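Local coordinates for protein Exo-1,3/1,4-beta-glucanase (Pseudoalteromonas sp., PDB 3RRX) that probably hydrolyses beta-1,3 and beta-1,4 glucosidic linkages as an exo-acting beta-glucanase of the family 3 glycoside hydrolase type, at residues 63-68 / 116-121; 121-126 / 432-437. The protein carries 1 engineered substitution. All blocks are in the same frame, centred on the assembly; numbering follows the deposited sequence.

Following the chain from the N terminus, contact 1 closes first: 63-68 leaves the parallel strand 62-65, the chain passes through helix 79-94 and then strand 106-110, and the loop residues 116-121 return beside it after 47 intervening residues. Contact 2 begins where that loop ends, with A121 common to both, and closes a far longer excursion of 305 residues when 432-437 reaches 121-126. The two loops therefore run in series. Their centres lie 10 Å apart and they touch directly, S116 O standing 2.7 Å from V435 N in a probable hydrogen bond. Contact 1 is internal to the barrel domain; contact 2 joins that domain to the C-terminal alpha/beta domain.

Contact 1 (63-68 / 116-121); sequences YLNGGN and SNVYGA
G67 and N117 bring together the loops that follow strands 62-65 and 106-110, two neighbouring parallel strands of the family 3 barrel domain joined by a beta-alpha-beta crossover through helix 79-94. The evidence for a close approach is the 5.0 Å separation of the CA atoms of G67 and N117. The joint buries 151 Å² in all, and N117 contributes the largest share.

The N117 side chain lies along the glycine backbone. With CG anti to its own carbonyl carbon (chi1 -71°), the carboxamide extends across G67 CA, which N117 CG approaches to 3.8 Å and N117 ND2 to 3.7 Å. N117 ND2 also lies 3.8 Å from N65 O and 3.9 Å from G66 O, the carbonyls just before G67. Both separations are too long for hydrogen bonds, so the grip is van der Waals packing with at most a weak electrostatic attraction. The main reason for a glycine at G67 is its positive phi of 104°, at which a CB would press against the carbonyl oxygen of G66; a CB would also run into N117 ND2 in its present position.

N65 adds a looser contact, N65 ND2 lying 4.3 Å from the methyl CG2 of V118. This amide nitrogen is a hydrogen-bond donor to T109 OG1, which fixes it beside the valine. V118 in turn opens a type II beta turn to A121, closed by A121 N to V118 O at 3.1 Å, with G120 accommodating the positive phi (93°) of its third position.

On the helical side, W82 of helix 79-94 packs against both N65 and V118. On the strand side, N117 touches T109 of strand 106-110, while backbone bonds from N65 to G108 hold strand 62-65 against that neighbour.

Contact 2 (121-126 / 432-437); sequences ATLFPH and GWSVSW
H126 and G432 are joined across the interface between the barrel domain and the C-terminal alpha/beta domain of this family 3 hydrolase, each segment being a loop of one domain; 121-126 ends at H126, the N-cap of helix 127-133.

The polar link is a hydrogen bond from H126 NE2 to G432 O, 3.0 Å long and moderately bent (143° at the hydrogen). The oxygen lies in the imidazole plane, whereas the donor is tilted 23° from the carbonyl plane. H113 makes a second bridge, bonding F124 O through ND1 and W433 O through NE2.

Aromatic packing holds the H126 ring, which stacks on H113 and meets Y175 obliquely. Exchanging this histidine for an alanine would probably leave G432 O without its imidazole donor and H113 without its stacking partner, weakening the tie between the domains.

Among the apolar contacts, W433 CB approaches the edge of the H126 ring, 4.4 Å from H126 CE1. The rest comes from L123, which points at S434, whose hydroxyl is engaged with G431 O. With CD1 trans to CA across the CB-CG bond (chi2 173°), this methyl is carried out until L123 CD1 rests 3.9 Å from S434 CB.

Contact 1 (63-68 / 116-121)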
loop_
_atom_site.group_PDB
_atom_site.type_symbol
_atom_site.label_atom_id
_atom_site.label_comp_id
_atom_site.label_asym_id
_atom_site.label_seq_id
_atom_site.Cartn_x
_atom_site.Cartn_y
_atom_site.Cartn_z
ATOM N N TYR A 63 15.702 3.507 12.155
ATOM C CA TYR A 63 16.086 2.275 11.510
ATOM C C TYR A 63 14.836 1.598 10.916
ATOM O O TYR A 63 13.700 1.889 11.308
ATOM C CB TYR A 63 16.872 1.369 12.480
ATOM C CG TYR A 63 16.089 0.876 13.681
ATOM C CD1 TYR A 63 15.840 1.706 14.767
ATOM C CD2 TYR A 63 15.612 -0.429 13.732
ATOM C CE1 TYR A 63 15.122 1.248 15.871
ATOM C CE2 TYR A 63 14.899 -0.892 14.824
ATOM C CZ TYR A 63 14.654 -0.054 15.889
ATOM O OH TYR A 63 13.947 -0.534 16.978
ATOM N N LEU A 64 15.049 0.729 9.945
ATOM C CA LEU A 64 13.949 0.214 9.144
ATOM C C LEU A 64 13.656 -1.259 9.392
ATOM O O LEU A 64 14.565 -2.088 9.411
ATOM C CB LEU A 64 14.254 0.409 7.661
ATOM C CG LEU A 64 13.209 -0.079 6.660
ATOM C CD1 LEU A 64 11.916 0.732 6.810
ATOM C CD2 LEU A 64 13.751 0.025 5.235
ATOM N N ASN A 65 12.373 -1.559 9.577
ATOM C CA ASN A 65 11.856 -2.923 9.486
ATOM C C ASN A 65 11.619 -3.257 8.015
ATOM O O ASN A 65 10.545 -2.985 7.479
ATOM C CB ASN A 65 10.525 -3.043 10.237
ATOM C CG ASN A 65 9.932 -4.437 10.138
ATOM O OD1 ASN A 65 10.649 -5.426 10.266
ATOM N ND2 ASN A 65 8.622 -4.523 9.898
ATOM N N GLY A 66 12.618 -3.830 7.358
ATOM C CA GLY A 66 12.576 -3.971 5.911
ATOM C C GLY A 66 11.527 -4.970 5.457
ATOM O O GLY A 66 11.041 -4.903 4.327
ATOM N N GLY A 67 11.187 -5.906 6.340
ATOM C CA GLY A 67 10.101 -6.836 6.081
ATOM C C GLY A 67 10.548 -8.230 5.697
ATOM O O GLY A 67 9.747 -9.169 5.700
ATOM N N ASN A 68 11.828 -8.376 5.370
ATOM C CA ASN A 68 12.346 -9.664 4.931
ATOM C C ASN A 68 12.582 -10.616 6.094
ATOM O O ASN A 68 12.549 -11.834 5.921
ATOM C CB ASN A 68 13.629 -9.495 4.113
ATOM C CG ASN A 68 14.087 -10.797 3.476
ATOM O OD1 ASN A 68 13.277 -11.683 3.196
ATOM N ND2 ASN A 68 15.392 -10.921 3.252
ATOM N N SER A 116 1.523 -4.978 6.844
ATOM C CA SER A 116 1.485 -6.171 6.005
ATOM C C SER A 116 2.793 -6.942 5.864
ATOM O O SER A 116 2.797 -8.021 5.286
ATOM C CB SER A 116 0.902 -5.846 4.617
ATOM O OG SER A 116 1.471 -4.659 4.090
ATOM N N ASN A 117 3.893 -6.398 6.376
ATOM C CA ASN A 117 5.158 -7.139 6.412
ATOM C C ASN A 117 5.171 -8.179 7.530
ATOM O O ASN A 117 6.047 -9.051 7.577
ATOM C CB ASN A 117 6.347 -6.196 6.651
ATOM C CG ASN A 117 6.660 -5.328 5.460
ATOM O OD1 ASN A 117 6.208 -5.584 4.343
ATOM N ND2 ASN A 117 7.455 -4.292 5.688
ATOM N N VAL A 118 4.199 -8.075 8.431
ATOM C CA VAL A 118 4.245 -8.817 9.689
ATOM C C VAL A 118 3.276 -10.001 9.775
ATOM O O VAL A 118 2.073 -9.875 9.547
ATOM C CB VAL A 118 4.032 -7.873 10.901
ATOM C CG1 VAL A 118 3.886 -8.682 12.188
ATOM C CG2 VAL A 118 5.190 -6.886 11.011
ATOM N N TYR A 119 3.825 -11.160 10.115
ATOM C CA TYR A 119 3.038 -12.367 10.305
ATOM C C TYR A 119 1.930 -12.125 11.319
ATOM O O TYR A 119 2.189 -11.625 12.415
ATOM C CB TYR A 119 3.959 -13.482 10.797
ATOM C CG TYR A 119 3.260 -14.773 11.119
ATOM C CD1 TYR A 119 2.783 -15.598 10.106
ATOM C CD2 TYR A 119 3.097 -15.186 12.439
ATOM C CE1 TYR A 119 2.146 -16.806 10.402
ATOM C CE2 TYR A 119 2.462 -16.387 12.744
ATOM C CZ TYR A 119 1.988 -17.188 11.720
ATOM O OH TYR A 119 1.360 -18.380 12.023
ATOM N N GLY A 120 0.700 -12.477 10.958
ATOM C CA GLY A 120 -0.441 -12.316 11.850
ATOM C C GLY A 120 -1.209 -11.000 11.703
ATOM O O GLY A 120 -2.269 -10.826 12.302
ATOM N N ALA A 121 -0.689 -10.064 10.917
ATOM C CA ALA A 121 -1.375 -8.780 10.744
ATOM C C ALA A 121 -2.654 -8.931 9.917
ATOM O O ALA A 121 -2.739 -9.784 9.039
ATOM C CB ALA A 121 -0.452 -7.763 10.083
#

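Contact 2 (121-126 / 432-437)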
loop_
_atom_site.group_PDB
_atom_site.type_symbol
_atom_site.label_atom_id
_atom_site.label_comp_id
_atom_site.label_asym_id
_atom_site.label_seq_id
_atom_site.Cartn_x
_atom_site.Cartn_y
_atom_site.Cartn_z
ATOM N N ALA A 121 -0.689 -10.064 10.917
ATOM C CA ALA A 121 -1.375 -8.780 10.744
ATOM C C ALA A 121 -2.654 -8.931 9.917
ATOM O O ALA A 121 -2.739 -9.784 9.039
ATOM C CB ALA A 121 -0.452 -7.763 10.083
ATOM N N THR A 122 -3.652 -8.101 10.211
ATOM C CA THR A 122 -4.821 -8.001 9.341
ATOM C C THR A 122 -4.395 -7.483 7.969
ATOM O O THR A 122 -3.669 -6.499 7.880
ATOM C CB THR A 122 -5.852 -7.025 9.918
ATOM O OG1 THR A 122 -6.266 -7.479 11.215
ATOM C CG2 THR A 122 -7.065 -6.930 8.997
ATOM N N LEU A 123 -4.829 -8.140 6.896
ATOM C CA LEU A 123 -4.532 -7.633 5.558
ATOM C C LEU A 123 -5.787 -7.032 4.925
ATOM O O LEU A 123 -6.744 -7.743 4.613
ATOM C CB LEU A 123 -3.932 -8.732 4.668
ATOM C CG LEU A 123 -2.652 -9.402 5.192
ATOM C CD1 LEU A 123 -2.236 -10.595 4.320
ATOM C CD2 LEU A 123 -1.493 -8.377 5.316
ATOM N N PHE A 124 -5.789 -5.711 4.759
ATOM C CA PHE A 124 -6.907 -5.033 4.125
ATOM C C PHE A 124 -6.813 -5.203 2.606
ATOM O O PHE A 124 -5.758 -5.552 2.083
ATOM C CB PHE A 124 -6.935 -3.552 4.536
ATOM C CG PHE A 124 -7.113 -3.355 6.017
ATOM C CD1 PHE A 124 -8.381 -3.352 6.579
ATOM C CD2 PHE A 124 -6.017 -3.217 6.849
ATOM C CE1 PHE A 124 -8.556 -3.195 7.942
ATOM C CE2 PHE A 124 -6.181 -3.062 8.218
ATOM C CZ PHE A 124 -7.452 -3.059 8.767
ATOM N N PRO A 125 -7.922 -4.963 1.897
ATOM C CA PRO A 125 -7.838 -4.949 0.432
ATOM C C PRO A 125 -6.764 -3.962 -0.008
ATOM O O PRO A 125 -6.579 -2.931 0.644
ATOM C CB PRO A 125 -9.214 -4.429 0.010
ATOM C CG PRO A 125 -10.124 -4.830 1.118
ATOM C CD PRO A 125 -9.288 -4.701 2.381
ATOM N N HIS A 126 -6.048 -4.280 -1.081
ATOM C CA HIS A 126 -5.115 -3.321 -1.651
ATOM C C HIS A 126 -5.895 -2.114 -2.145
ATOM O O HIS A 126 -7.111 -2.186 -2.318
ATOM C CB HIS A 126 -4.281 -3.940 -2.773
ATOM C CG HIS A 126 -3.046 -4.637 -2.285
ATOM N ND1 HIS A 126 -2.043 -3.975 -1.607
ATOM C CD2 HIS A 126 -2.656 -5.933 -2.367
ATOM C CE1 HIS A 126 -1.079 -4.829 -1.313
ATOM N NE2 HIS A 126 -1.432 -6.027 -1.750
ATOM N N GLY A 432 0.761 -9.201 -3.593
ATOM C CA GLY A 432 2.094 -8.869 -3.117
ATOM C C GLY A 432 2.107 -8.064 -1.831
ATOM O O GLY A 432 1.067 -7.599 -1.378
ATOM N N TRP A 433 3.289 -7.904 -1.239
ATOM C CA TRP A 433 3.439 -7.168 0.019
ATOM C C TRP A 433 2.553 -7.757 1.109
ATOM O O TRP A 433 1.846 -7.024 1.799
ATOM C CB TRP A 433 3.079 -5.684 -0.146
ATOM C CG TRP A 433 3.840 -4.941 -1.213
ATOM C CD1 TRP A 433 3.372 -4.549 -2.435
ATOM C CD2 TRP A 433 5.199 -4.490 -1.143
ATOM N NE1 TRP A 433 4.354 -3.877 -3.127
ATOM C CE2 TRP A 433 5.486 -3.832 -2.360
ATOM C CE3 TRP A 433 6.200 -4.578 -0.172
ATOM C CZ2 TRP A 433 6.732 -3.269 -2.631
ATOM C CZ3 TRP A 433 7.438 -4.012 -0.444
ATOM C CH2 TRP A 433 7.691 -3.370 -1.658
ATOM N N SER A 434 2.573 -9.078 1.248
ATOM C CA SER A 434 1.720 -9.759 2.222
ATOM C C SER A 434 2.536 -10.819 2.942
ATOM O O SER A 434 2.661 -11.947 2.470
ATOM C CB SER A 434 0.508 -10.402 1.542
ATOM O OG SER A 434 -0.301 -9.425 0.903
ATOM N N VAL A 435 3.093 -10.426 4.083
ATOM C CA VAL A 435 4.042 -11.237 4.838
ATOM C C VAL A 435 5.363 -11.359 4.084
ATOM O O VAL A 435 6.430 -11.133 4.655
ATOM C CB VAL A 435 3.469 -12.614 5.221
ATOM C CG1 VAL A 435 4.505 -13.421 5.978
ATOM C CG2 VAL A 435 2.217 -12.433 6.067
ATOM N N SER A 436 5.285 -11.682 2.797
ATOM C CA SER A 436 6.454 -11.649 1.926
ATOM C C SER A 436 6.265 -10.649 0.783
ATOM O O SER A 436 5.170 -10.117 0.570
ATOM C CB SER A 436 6.769 -13.042 1.379
ATOM O OG SER A 436 5.892 -13.394 0.326
ATOM N N TRP A 437 7.345 -10.403 0.050
ATOM C CA TRP A 437 7.389 -9.370 -0.975
ATOM C C TRP A 437 6.538 -9.711 -2.202
ATOM O O TRP A 437 5.582 -9.004 -2.513
ATOM C CB TRP A 437 8.847 -9.151 -1.377
ATOM C CG TRP A 437 9.105 -8.046 -2.348
ATOM C CD1 TRP A 437 8.539 -6.799 -2.364
ATOM C CD2 TRP A 437 10.022 -8.086 -3.441
ATOM N NE1 TRP A 437 9.048 -6.066 -3.411
ATOM C CE2 TRP A 437 9.960 -6.832 -4.086
ATOM C CE3 TRP A 437 10.889 -9.065 -3.943
ATOM C CZ2 TRP A 437 10.740 -6.527 -5.205
ATOM C CZ3 TRP A 437 11.662 -8.760 -5.060
ATOM C CH2 TRP A 437 11.579 -7.504 -5.675
#